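Local coordinates for CrtC domain-containing protein (PDB 7A0Q), which probably catalyses the hydration of the isoflavonoid phytoalexin kievitone and is built from two lipocalin-like domains, at residues I233-F238 with R248-R253; L260-E265 with L289-F294; T173-L178 with W204-W209; F222-P227 with G320-S325. All coordinates share one frame; numbering follows the deposited sequence.

Overall arrangement
Three of the four contacts belong to the C-terminal lipocalin-like barrel, and contact 3 to the CrtC N-terminal lipocalin domain. Contacts 1 and 2 are successive hairpins sharing a border, where Ala250 N lies 2.8 Å from Leu262 O. On its other side contact 1 adjoins contact 4, with Ile233 O 2.9 Å from Leu224 N. The domains meet, among other places, where Trp236 NE1 of contact 1 lies 2.8 Å from Glu175 OE1 of contact 3. Beside that junction sits an imidazole, probably from the crystallisation liquor, bound by Asp206 and Glu340, with the Trp236 side chain about 4 Å away; it may mark an interdomain pocket. Contact 2 stays about 11 Å from contact 3 (nearest atoms).

Contact 1. Residues I233-F238 with R248-R253. With NAG (2-acetamido-2-deoxy-beta-D-glucopyranose), chain C.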
# COMPACT_ATOMS: atom_id res chain seq x y z
N ILE A 233 -4.80 -1.59 -9.78
CA ILE A 233 -3.81 -2.62 -10.04
C ILE A 233 -2.98 -2.87 -8.79
O ILE A 233 -2.41 -1.93 -8.22
CB ILE A 233 -2.89 -2.24 -11.21
CG1 ILE A 233 -3.74 -1.94 -12.44
CG2 ILE A 233 -1.88 -3.37 -11.48
CD1 ILE A 233 -2.93 -1.44 -13.61
N SER A 234 -2.85 -4.14 -8.41
CA SER A 234 -2.01 -4.57 -7.30
C SER A 234 -1.08 -5.65 -7.85
O SER A 234 -1.53 -6.75 -8.17
CB SER A 234 -2.87 -5.10 -6.15
OG SER A 234 -2.11 -5.66 -5.10
N ALA A 235 0.21 -5.32 -8.01
CA ALA A 235 1.13 -6.17 -8.77
C ALA A 235 2.31 -6.58 -7.91
O ALA A 235 2.94 -5.73 -7.27
CB ALA A 235 1.63 -5.43 -10.02
N TRP A 236 2.66 -7.86 -7.96
CA TRP A 236 3.74 -8.42 -7.15
C TRP A 236 4.82 -9.02 -8.04
O TRP A 236 4.52 -9.76 -8.99
CB TRP A 236 3.24 -9.53 -6.22
CG TRP A 236 2.42 -9.07 -5.04
CD1 TRP A 236 1.07 -8.95 -4.98
CD2 TRP A 236 2.92 -8.75 -3.74
NE1 TRP A 236 0.68 -8.53 -3.72
CE2 TRP A 236 1.80 -8.40 -2.94
CE3 TRP A 236 4.20 -8.69 -3.18
CZ2 TRP A 236 1.94 -8.03 -1.60
CZ3 TRP A 236 4.33 -8.33 -1.86
CH2 TRP A 236 3.21 -8.00 -1.08
N ILE A 237 6.08 -8.77 -7.69
CA ILE A 237 7.23 -9.40 -8.36
C ILE A 237 8.19 -9.89 -7.29
O ILE A 237 8.63 -9.11 -6.44
CB ILE A 237 7.94 -8.43 -9.32
CG1 ILE A 237 6.95 -7.78 -10.28
CG2 ILE A 237 9.03 -9.17 -10.09
CD1 ILE A 237 6.46 -6.42 -9.80
N PHE A 238 8.53 -11.18 -7.32
CA PHE A 238 9.52 -11.75 -6.40
C PHE A 238 9.83 -13.17 -6.85
O PHE A 238 9.07 -13.78 -7.60
CB PHE A 238 9.04 -11.74 -4.94
CG PHE A 238 7.72 -12.43 -4.71
CD1 PHE A 238 7.66 -13.81 -4.52
CD2 PHE A 238 6.53 -11.70 -4.67
CE1 PHE A 238 6.45 -14.46 -4.31
CE2 PHE A 238 5.30 -12.35 -4.47
CZ PHE A 238 5.27 -13.73 -4.28
N ARG A 248 5.43 -13.02 -10.92
CA ARG A 248 5.39 -11.72 -11.59
C ARG A 248 3.98 -11.57 -12.16
O ARG A 248 3.69 -12.09 -13.24
CB ARG A 248 6.48 -11.63 -12.67
CG ARG A 248 6.64 -12.88 -13.53
CD ARG A 248 7.78 -12.74 -14.53
NE ARG A 248 7.89 -13.92 -15.40
CZ ARG A 248 7.19 -14.11 -16.51
NH1 ARG A 248 6.30 -13.20 -16.92
NH2 ARG A 248 7.36 -15.21 -17.23
N PHE A 249 3.11 -10.89 -11.42
CA PHE A 249 1.72 -10.89 -11.84
C PHE A 249 1.00 -9.68 -11.26
O PHE A 249 1.44 -9.07 -10.28
CB PHE A 249 1.00 -12.20 -11.43
CG PHE A 249 0.51 -12.22 -10.00
CD1 PHE A 249 1.40 -12.20 -8.93
CD2 PHE A 249 -0.86 -12.27 -9.73
CE1 PHE A 249 0.92 -12.24 -7.61
CE2 PHE A 249 -1.33 -12.30 -8.43
CZ PHE A 249 -0.45 -12.28 -7.37
N ALA A 250 -0.11 -9.33 -11.91
CA ALA A 250 -0.98 -8.26 -11.46
C ALA A 250 -2.37 -8.83 -11.20
O ALA A 250 -2.86 -9.66 -11.97
CB ALA A 250 -1.06 -7.13 -12.50
N THR A 251 -2.99 -8.37 -10.11
CA THR A 251 -4.43 -8.47 -9.92
C THR A 251 -5.01 -7.10 -10.25
O THR A 251 -4.59 -6.09 -9.67
CB THR A 251 -4.81 -8.88 -8.50
OG1 THR A 251 -4.14 -10.10 -8.14
CG2 THR A 251 -6.32 -9.09 -8.41
N ILE A 252 -5.93 -7.06 -11.19
CA ILE A 252 -6.52 -5.81 -11.63
C ILE A 252 -8.01 -5.88 -11.35
O ILE A 252 -8.70 -6.76 -11.88
CB ILE A 252 -6.26 -5.54 -13.11
CG1 ILE A 252 -4.75 -5.55 -13.39
CG2 ILE A 252 -6.93 -4.21 -13.51
CD1 ILE A 252 -4.37 -5.27 -14.84
N ARG A 253 -8.51 -4.97 -10.52
CA ARG A 253 -9.94 -4.82 -10.33
C ARG A 253 -10.44 -3.78 -11.32
O ARG A 253 -9.91 -2.67 -11.37
CB ARG A 253 -10.26 -4.40 -8.90
CG ARG A 253 -11.75 -4.35 -8.60
CD ARG A 253 -12.09 -3.09 -7.78
NE ARG A 253 -12.11 -1.88 -8.61
CZ ARG A 253 -12.31 -0.65 -8.15
NH1 ARG A 253 -12.50 -0.43 -6.85
NH2 ARG A 253 -12.33 0.38 -8.99
C1 NAG C . 15.35 -8.73 -5.30
C2 NAG C . 14.94 -7.96 -6.54
C3 NAG C . 15.92 -8.24 -7.68
C4 NAG C . 17.37 -8.04 -7.25
C5 NAG C . 17.67 -8.75 -5.93
C6 NAG C . 19.01 -8.34 -5.36
C7 NAG C . 12.59 -7.44 -7.02
C8 NAG C . 11.29 -7.98 -7.54
N2 NAG C . 13.60 -8.31 -6.97
O3 NAG C . 15.62 -7.38 -8.77
O4 NAG C . 18.22 -8.64 -8.23
O5 NAG C . 16.69 -8.40 -4.95
O6 NAG C . 19.05 -6.93 -5.15
O7 NAG C . 12.70 -6.28 -6.64
O HOH W 1 -1.87 -9.20 -7.06
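Ile233 meets Ile252, and Ala235 meets Ala250, in an antiparallel hairpin of the C-terminal lipocalin-like barrel, an example of how one pair of strands can serve two unlike surroundings. The tight part faces the barrel interior. Ile233 and Ile252 lie side by side, with CG1 of Ile233 3.9 Å from CG1 of Ile252. CG2 of Ile233 rests 4.0 Å from CB of Ala250. Leu264, Leu224 and Phe294 close around this apolar patch. Four backbone bonds fasten the strands, among them Ser234 N to Thr251 O at 2.9 Å and nearly straight (170°).

The face of Trp236 and Phe249 turns toward strand 158-168 of the other domain. Trp236 is buried there; the looser part is at Phe249, whose CE1 comes 3.8 Å from CB of Trp236 while the ring stays partly exposed. A water donates a hydrogen bond to Ser234 O and accepts one from Thr251 OG1, each at 2.7 Å; that hydroxyl is also bonded to Gly161 N. Back on the face of Ile233 and Ala235, Arg248 is the exposed end, its NH1 held by Leu264 O, and there CG2 of Ile237 touches the acetamide methyl C8 of the glycan NAG at 3.6 Å.

Contact 2. Residues L260-E265 with L289-F294; sequences LVLPLE and LKISGF
The hairpin formed by strands 259-275 and 282-291 of the lipocalin-like barrel brings Leu264 opposite Ile291 and Glu265 opposite Lys290, and it illustrates how a strand pair changes character as it approaches its open end. Where the strands are still paired, Glu265 and Lys290 bond reciprocally through the backbone, with Glu265 N 2.9 Å from Lys290 O. Their side chains lie next to each other and point the same way, but the charges do not meet: Lys290 NZ is 6.4 Å from Glu265 OE1, so what touches is mostly aliphatic stem.

The other face is apolar, and buried at Leu264, Leu289 and Ile291. Leu264 has CG in the crowded position between its backbone N and carbonyl carbon (chi1 64°), and its CD1 meets CD2 of Leu289 at 3.9 Å. CG2 of Ile291 fits against CB of Leu262 at 3.8 Å.

Beyond Ile291 the second chain leaves the strand. Ser292 N still donates to Pro263 O, at 2.8 Å and 169°, after which the backbone folds back and Phe294 N bonds to Ile291 O at 2.9 Å. This turn brings the Phe294 side chain against Leu260 and Leu262, crossing both at about a right angle: CD1 of Leu262 reaches its CB at 3.7 Å, and CD1 of Leu260 its ring atoms CD1 and CE1. Tyr231 and His329 pack edge-to-face with the same ring. With Gly293 third in the turn at positive phi, Ile291-Phe294 is a type II beta-turn, the tight connection from strand 282-291 to strand 295-308 of an up-and-down lipocalin barrel.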
# COMPACT_ATOMS: atom_id res chain seq x y z
N LEU A 260 -8.96 -9.26 -13.06
CA LEU A 260 -8.00 -9.86 -13.98
C LEU A 260 -6.77 -10.33 -13.20
O LEU A 260 -6.24 -9.59 -12.37
CB LEU A 260 -7.57 -8.87 -15.07
CG LEU A 260 -8.70 -7.96 -15.58
CD1 LEU A 260 -8.16 -6.95 -16.60
CD2 LEU A 260 -9.83 -8.79 -16.16
N VAL A 261 -6.33 -11.55 -13.46
CA VAL A 261 -5.13 -12.10 -12.84
C VAL A 261 -4.16 -12.41 -13.99
O VAL A 261 -4.34 -13.39 -14.72
CB VAL A 261 -5.44 -13.33 -11.99
CG1 VAL A 261 -4.18 -13.81 -11.28
CG2 VAL A 261 -6.57 -12.98 -10.99
N LEU A 262 -3.14 -11.56 -14.16
CA LEU A 262 -2.38 -11.53 -15.41
C LEU A 262 -0.89 -11.59 -15.13
O LEU A 262 -0.39 -10.89 -14.25
CB LEU A 262 -2.69 -10.25 -16.21
CG LEU A 262 -4.17 -9.92 -16.42
CD1 LEU A 262 -4.33 -8.57 -17.11
CD2 LEU A 262 -4.85 -11.02 -17.23
N PRO A 263 -0.14 -12.41 -15.87
CA PRO A 263 1.32 -12.36 -15.78
C PRO A 263 1.85 -11.02 -16.27
O PRO A 263 1.22 -10.33 -17.08
CB PRO A 263 1.78 -13.49 -16.71
CG PRO A 263 0.58 -14.35 -16.95
CD PRO A 263 -0.61 -13.42 -16.84
N LEU A 264 3.04 -10.65 -15.80
CA LEU A 264 3.69 -9.43 -16.27
C LEU A 264 5.19 -9.65 -16.41
O LEU A 264 5.77 -10.58 -15.83
CB LEU A 264 3.41 -8.23 -15.34
CG LEU A 264 3.93 -8.27 -13.90
CD1 LEU A 264 5.40 -7.88 -13.78
CD2 LEU A 264 3.07 -7.37 -13.01
N GLU A 265 5.81 -8.78 -17.19
CA GLU A 265 7.27 -8.69 -17.29
C GLU A 265 7.72 -7.43 -16.57
O GLU A 265 7.16 -6.36 -16.79
CB GLU A 265 7.72 -8.67 -18.76
CG GLU A 265 7.33 -9.91 -19.53
CD GLU A 265 7.72 -9.84 -20.99
OE1 GLU A 265 8.44 -8.89 -21.37
OE2 GLU A 265 7.29 -10.72 -21.76
N LEU A 289 6.69 -2.08 -16.83
CA LEU A 289 5.84 -3.25 -16.65
C LEU A 289 5.12 -3.53 -17.95
O LEU A 289 4.55 -2.61 -18.55
CB LEU A 289 4.81 -3.05 -15.54
CG LEU A 289 5.32 -2.80 -14.12
CD1 LEU A 289 4.18 -2.31 -13.22
CD2 LEU A 289 5.96 -4.04 -13.53
N LYS A 290 5.12 -4.78 -18.37
CA LYS A 290 4.33 -5.24 -19.51
C LYS A 290 3.34 -6.24 -18.93
O LYS A 290 3.74 -7.35 -18.57
CB LYS A 290 5.24 -5.87 -20.56
CG LYS A 290 4.54 -6.53 -21.72
CD LYS A 290 5.48 -6.60 -22.92
CE LYS A 290 4.71 -6.81 -24.21
NZ LYS A 290 3.49 -5.97 -24.23
N ILE A 291 2.07 -5.86 -18.81
CA ILE A 291 1.06 -6.75 -18.23
C ILE A 291 0.34 -7.48 -19.36
O ILE A 291 -0.30 -6.86 -20.21
CB ILE A 291 0.07 -5.97 -17.34
CG1 ILE A 291 0.84 -5.20 -16.26
CG2 ILE A 291 -0.94 -6.94 -16.71
CD1 ILE A 291 -0.04 -4.31 -15.35
N SER A 292 0.45 -8.82 -19.35
CA SER A 292 0.07 -9.64 -20.50
C SER A 292 -1.38 -9.42 -20.88
O SER A 292 -2.28 -9.62 -20.05
CB SER A 292 0.32 -11.11 -20.20
OG SER A 292 0.11 -11.93 -21.35
N GLY A 293 -1.61 -9.03 -22.13
CA GLY A 293 -2.95 -8.85 -22.65
C GLY A 293 -3.62 -7.57 -22.22
O GLY A 293 -4.78 -7.34 -22.61
N PHE A 294 -2.94 -6.72 -21.45
CA PHE A 294 -3.58 -5.55 -20.84
C PHE A 294 -2.91 -4.25 -21.25
O PHE A 294 -3.59 -3.36 -21.77
CB PHE A 294 -3.57 -5.71 -19.31
CG PHE A 294 -4.33 -4.62 -18.59
CD1 PHE A 294 -5.71 -4.65 -18.52
CD2 PHE A 294 -3.66 -3.57 -17.99
CE1 PHE A 294 -6.41 -3.66 -17.86
CE2 PHE A 294 -4.35 -2.57 -17.33
CZ PHE A 294 -5.74 -2.61 -17.26

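Contact 3. Residues T173-L178 with W204-W209; sequences TWEFGL and WYDRQW. With IMD (imidazole), chain F.
Trp174 and Trp209, Phe176 and Arg207, and Leu178 and Tyr205 form three hydrogen-bonded antiparallel pairs, each joined by two reciprocal backbone bonds; Leu178 N to Tyr205 O, at 2.7 Å, is the shortest of the six.

Aromatic contacts occupy the face bearing these residues. CB of Trp174 sits over one face of Trp209, 3.5 Å from the centroid of its six-membered ring. The indoles themselves are nearly parallel but slid apart, and Trp209 O lies at the edge of the Trp174 ring. In the same manner CB of Arg207 stands 3.8 Å from the centroid of Phe176, over its face. The Arg207 guanidinium then passes Trp209 CE3, which lies over its centre, makes a cation-pi contact with Trp59 and bonds to Gly56 O.

These strands, 171-189 and 202-210, are neighbours in the CrtC N-terminal lipocalin domain, and their other face looks toward Trp236 of the C-terminal barrel.

Polar contacts gather on that second face. Gln208 NE2 donates in its amide plane to Thr173 OG1 at 2.9 Å, while the amide stacks on the Glu175 carboxylate. Glu175 OE1 takes the Trp236 indole N-H; its OE2 lies 2.6 Å from Asp206 OD2, the two carboxylates turned 78° apart. Imidazole N3 donates to that same OD2 at 2.8 Å, and Trp204 NE1 donates to Asp206 OD1 at 2.8 Å, almost straight at 177°.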
# COMPACT_ATOMS: atom_id res chain seq x y z
N THR A 173 -0.34 -16.37 1.41
CA THR A 173 -0.74 -15.08 1.94
C THR A 173 -2.19 -14.83 1.57
O THR A 173 -2.73 -15.38 0.61
CB THR A 173 0.14 -13.93 1.45
OG1 THR A 173 -0.07 -12.78 2.29
CG2 THR A 173 -0.18 -13.55 0.01
N TRP A 174 -2.83 -13.99 2.38
CA TRP A 174 -4.18 -13.50 2.13
C TRP A 174 -4.09 -11.99 2.10
O TRP A 174 -3.49 -11.40 2.99
CB TRP A 174 -5.16 -13.95 3.22
CG TRP A 174 -5.40 -15.42 3.21
CD1 TRP A 174 -6.42 -16.08 2.59
CD2 TRP A 174 -4.60 -16.42 3.84
NE1 TRP A 174 -6.29 -17.44 2.78
CE2 TRP A 174 -5.18 -17.67 3.55
CE3 TRP A 174 -3.43 -16.38 4.62
CZ2 TRP A 174 -4.65 -18.88 4.02
CZ3 TRP A 174 -2.89 -17.59 5.08
CH2 TRP A 174 -3.51 -18.81 4.78
N GLU A 175 -4.63 -11.37 1.05
CA GLU A 175 -4.45 -9.93 0.89
C GLU A 175 -5.63 -9.32 0.14
O GLU A 175 -6.03 -9.83 -0.91
CB GLU A 175 -3.14 -9.62 0.13
CG GLU A 175 -2.87 -8.11 -0.04
CD GLU A 175 -1.89 -7.79 -1.17
OE1 GLU A 175 -1.56 -8.70 -1.97
OE2 GLU A 175 -1.46 -6.62 -1.27
N PHE A 176 -6.17 -8.21 0.66
CA PHE A 176 -7.12 -7.41 -0.10
C PHE A 176 -6.76 -5.93 0.02
O PHE A 176 -6.18 -5.48 1.01
CB PHE A 176 -8.59 -7.65 0.33
CG PHE A 176 -8.91 -7.29 1.76
CD1 PHE A 176 -8.84 -8.26 2.77
CD2 PHE A 176 -9.35 -6.02 2.09
CE1 PHE A 176 -9.17 -7.95 4.07
CE2 PHE A 176 -9.67 -5.71 3.41
CZ PHE A 176 -9.58 -6.68 4.39
N GLY A 177 -7.08 -5.20 -1.04
CA GLY A 177 -6.89 -3.76 -1.09
C GLY A 177 -8.24 -3.07 -1.22
O GLY A 177 -9.12 -3.56 -1.94
N LEU A 178 -8.39 -1.95 -0.52
CA LEU A 178 -9.56 -1.09 -0.68
C LEU A 178 -9.04 0.19 -1.31
O LEU A 178 -8.45 1.02 -0.61
CB LEU A 178 -10.22 -0.81 0.68
CG LEU A 178 -10.55 -2.07 1.48
CD1 LEU A 178 -11.11 -1.77 2.87
CD2 LEU A 178 -11.49 -2.98 0.69
N TRP A 204 -5.88 4.12 -0.13
CA TRP A 204 -5.78 2.70 -0.41
C TRP A 204 -5.40 2.04 0.90
O TRP A 204 -4.31 2.30 1.44
CB TRP A 204 -4.74 2.41 -1.49
CG TRP A 204 -4.58 0.93 -1.82
CD1 TRP A 204 -4.23 -0.09 -0.97
CD2 TRP A 204 -4.74 0.33 -3.11
NE1 TRP A 204 -4.16 -1.28 -1.66
CE2 TRP A 204 -4.47 -1.05 -2.98
CE3 TRP A 204 -5.07 0.84 -4.38
CZ2 TRP A 204 -4.53 -1.93 -4.06
CZ3 TRP A 204 -5.11 -0.04 -5.46
CH2 TRP A 204 -4.86 -1.41 -5.28
N TYR A 205 -6.30 1.23 1.43
CA TYR A 205 -6.05 0.43 2.62
C TYR A 205 -5.74 -0.99 2.17
O TYR A 205 -6.50 -1.58 1.40
CB TYR A 205 -7.27 0.48 3.54
CG TYR A 205 -7.18 -0.48 4.70
CD1 TYR A 205 -6.48 -0.12 5.86
CD2 TYR A 205 -7.80 -1.73 4.66
CE1 TYR A 205 -6.39 -0.99 6.93
CE2 TYR A 205 -7.71 -2.61 5.73
CZ TYR A 205 -7.01 -2.23 6.86
OH TYR A 205 -6.93 -3.09 7.92
N ASP A 206 -4.61 -1.53 2.63
CA ASP A 206 -4.20 -2.87 2.24
C ASP A 206 -4.04 -3.74 3.48
O ASP A 206 -3.32 -3.38 4.41
CB ASP A 206 -2.89 -2.86 1.44
CG ASP A 206 -2.84 -3.96 0.41
OD1 ASP A 206 -3.53 -3.84 -0.62
OD2 ASP A 206 -2.13 -4.95 0.65
N ARG A 207 -4.70 -4.89 3.47
CA ARG A 207 -4.70 -5.82 4.59
C ARG A 207 -4.08 -7.14 4.14
O ARG A 207 -4.52 -7.71 3.14
CB ARG A 207 -6.13 -6.05 5.08
CG ARG A 207 -6.27 -7.12 6.11
CD ARG A 207 -5.73 -6.69 7.46
NE ARG A 207 -5.96 -7.76 8.44
CZ ARG A 207 -5.01 -8.37 9.14
NH1 ARG A 207 -3.72 -8.01 8.99
NH2 ARG A 207 -5.34 -9.32 10.00
N GLN A 208 -3.08 -7.61 4.87
CA GLN A 208 -2.36 -8.81 4.44
C GLN A 208 -1.94 -9.63 5.64
O GLN A 208 -1.41 -9.09 6.60
CB GLN A 208 -1.12 -8.44 3.61
CG GLN A 208 -0.43 -9.67 3.01
CD GLN A 208 0.58 -9.30 1.94
OE1 GLN A 208 0.83 -8.12 1.69
NE2 GLN A 208 1.17 -10.32 1.30
N TRP A 209 -2.15 -10.95 5.55
CA TRP A 209 -1.72 -11.83 6.64
C TRP A 209 -1.32 -13.16 6.02
O TRP A 209 -1.71 -13.47 4.89
CB TRP A 209 -2.81 -11.96 7.72
CG TRP A 209 -4.12 -12.64 7.33
CD1 TRP A 209 -4.53 -13.89 7.70
CD2 TRP A 209 -5.17 -12.11 6.51
NE1 TRP A 209 -5.76 -14.16 7.18
CE2 TRP A 209 -6.18 -13.09 6.43
CE3 TRP A 209 -5.35 -10.89 5.83
CZ2 TRP A 209 -7.36 -12.90 5.71
CZ3 TRP A 209 -6.51 -10.71 5.09
CH2 TRP A 209 -7.50 -11.72 5.04
N1 IMD F . 2.74 -4.14 0.50
C2 IMD F . 1.67 -4.77 -0.05
N3 IMD F . 0.55 -4.16 0.40
C4 IMD F . 0.90 -3.15 1.21
C5 IMD F . 2.28 -3.13 1.28

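Contact 4. Residues F222-P227 with G320-S325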
# COMPACT_ATOMS: atom_id res chain seq x y z
N PHE A 222 3.59 -2.97 -6.73
CA PHE A 222 3.02 -1.76 -7.31
C PHE A 222 1.54 -1.66 -7.00
O PHE A 222 0.79 -2.63 -7.12
CB PHE A 222 3.19 -1.74 -8.83
CG PHE A 222 4.60 -1.57 -9.29
CD1 PHE A 222 5.15 -0.29 -9.40
CD2 PHE A 222 5.38 -2.67 -9.62
CE1 PHE A 222 6.46 -0.12 -9.83
CE2 PHE A 222 6.69 -2.50 -10.06
CZ PHE A 222 7.23 -1.24 -10.16
N GLN A 223 1.12 -0.44 -6.65
CA GLN A 223 -0.27 -0.08 -6.43
C GLN A 223 -0.58 1.04 -7.43
O GLN A 223 -0.05 2.14 -7.28
CB GLN A 223 -0.47 0.40 -4.99
CG GLN A 223 -1.86 0.90 -4.70
CD GLN A 223 -1.90 1.99 -3.65
OE1 GLN A 223 -2.52 3.03 -3.86
NE2 GLN A 223 -1.25 1.76 -2.50
N LEU A 224 -1.41 0.77 -8.43
CA LEU A 224 -1.58 1.71 -9.54
C LEU A 224 -3.02 2.18 -9.69
O LEU A 224 -3.97 1.38 -9.61
CB LEU A 224 -1.09 1.11 -10.86
CG LEU A 224 0.32 0.52 -10.84
CD1 LEU A 224 0.66 -0.09 -12.20
CD2 LEU A 224 1.38 1.56 -10.40
N HIS A 225 -3.17 3.47 -9.98
CA HIS A 225 -4.45 4.10 -10.29
C HIS A 225 -4.38 4.72 -11.68
O HIS A 225 -3.37 5.34 -12.04
CB HIS A 225 -4.80 5.20 -9.27
CG HIS A 225 -4.80 4.72 -7.86
ND1 HIS A 225 -5.95 4.39 -7.18
CD2 HIS A 225 -3.78 4.45 -7.01
CE1 HIS A 225 -5.64 3.97 -5.96
NE2 HIS A 225 -4.33 3.98 -5.84
N ILE A 226 -5.45 4.55 -12.45
CA ILE A 226 -5.57 5.16 -13.78
C ILE A 226 -6.82 6.03 -13.77
O ILE A 226 -7.93 5.54 -14.01
CB ILE A 226 -5.62 4.11 -14.89
CG1 ILE A 226 -4.36 3.24 -14.83
CG2 ILE A 226 -5.74 4.78 -16.28
CD1 ILE A 226 -4.39 2.02 -15.76
N PRO A 227 -6.69 7.33 -13.47
CA PRO A 227 -7.87 8.17 -13.19
C PRO A 227 -8.95 8.18 -14.26
O PRO A 227 -10.12 8.40 -13.92
CB PRO A 227 -7.26 9.56 -13.00
CG PRO A 227 -5.89 9.29 -12.45
CD PRO A 227 -5.43 7.99 -13.08
N GLY A 320 7.28 4.55 -2.09
CA GLY A 320 7.39 5.76 -2.87
C GLY A 320 6.19 6.07 -3.75
O GLY A 320 5.68 5.21 -4.46
N PHE A 321 5.75 7.32 -3.69
CA PHE A 321 4.81 7.83 -4.68
C PHE A 321 5.45 7.78 -6.06
O PHE A 321 6.62 8.13 -6.22
CB PHE A 321 4.43 9.27 -4.32
CG PHE A 321 3.40 9.88 -5.22
CD1 PHE A 321 2.14 9.30 -5.37
CD2 PHE A 321 3.67 11.05 -5.91
CE1 PHE A 321 1.18 9.88 -6.19
CE2 PHE A 321 2.72 11.64 -6.74
CZ PHE A 321 1.47 11.06 -6.88
N ILE A 322 4.68 7.33 -7.05
CA ILE A 322 5.17 7.18 -8.42
C ILE A 322 4.12 7.74 -9.38
O ILE A 322 2.92 7.79 -9.07
CB ILE A 322 5.48 5.71 -8.79
CG1 ILE A 322 4.21 4.86 -8.73
CG2 ILE A 322 6.59 5.13 -7.90
CD1 ILE A 322 4.37 3.43 -9.27
N THR A 323 4.58 8.15 -10.56
CA THR A 323 3.69 8.47 -11.67
C THR A 323 4.06 7.58 -12.85
O THR A 323 5.15 6.99 -12.89
CB THR A 323 3.79 9.95 -12.10
OG1 THR A 323 5.14 10.22 -12.52
CG2 THR A 323 3.42 10.88 -10.95
N PHE A 324 3.15 7.44 -13.80
CA PHE A 324 3.46 6.58 -14.93
C PHE A 324 2.66 7.00 -16.15
O PHE A 324 1.62 7.66 -16.06
CB PHE A 324 3.22 5.09 -14.61
CG PHE A 324 1.79 4.73 -14.31
CD1 PHE A 324 1.30 4.75 -13.01
CD2 PHE A 324 0.93 4.34 -15.33
CE1 PHE A 324 -0.01 4.42 -12.74
CE2 PHE A 324 -0.39 4.00 -15.07
CZ PHE A 324 -0.86 4.05 -13.76
N SER A 325 3.18 6.61 -17.30
CA SER A 325 2.47 6.64 -18.56
C SER A 325 2.47 5.23 -19.13
O SER A 325 3.21 4.35 -18.68
CB SER A 325 3.13 7.62 -19.55
OG SER A 325 4.45 7.20 -19.85
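CD1 of Ile322 meets CD2 of Leu224 at 3.7 Å and CD1 of Phe222 at 3.8 Å; it approaches the Phe222 ring in plane, at its edge. Phe324 supplies the second cluster. Its CE1 lies 3.9 Å from CD2 of Leu224, and CG1 of Ile226 comes to its edge, 3.7 Å from CZ. The same CZ is 3.3 Å from the carbonyl oxygen of His225. Phe324 has its CB toward the other segment, and CG takes the position between backbone N and carbonyl carbon (chi1 64°).

One shell out, Leu299 packs against all of Phe222, Leu224, Ile322 and Phe324, while Val339 touches Phe222 and Ile322. The axes of strands 222-225 and 320-325 cross at -56° with a closest approach of 8.7 Å, because they are not adjacent in the lipocalin-like barrel: strand 331-343 lies between them and bonds to both. On the other face Gln223 and His225 are polar, His225 NE2 donating to Gln223 OE1 at 2.8 Å, and they look toward Tyr64 and Ser62 of the N-terminal domain. Since no hydrogen bond joins the segments and all the touching residues are buried, their association here rests on hydrophobic filling of the barrel interior.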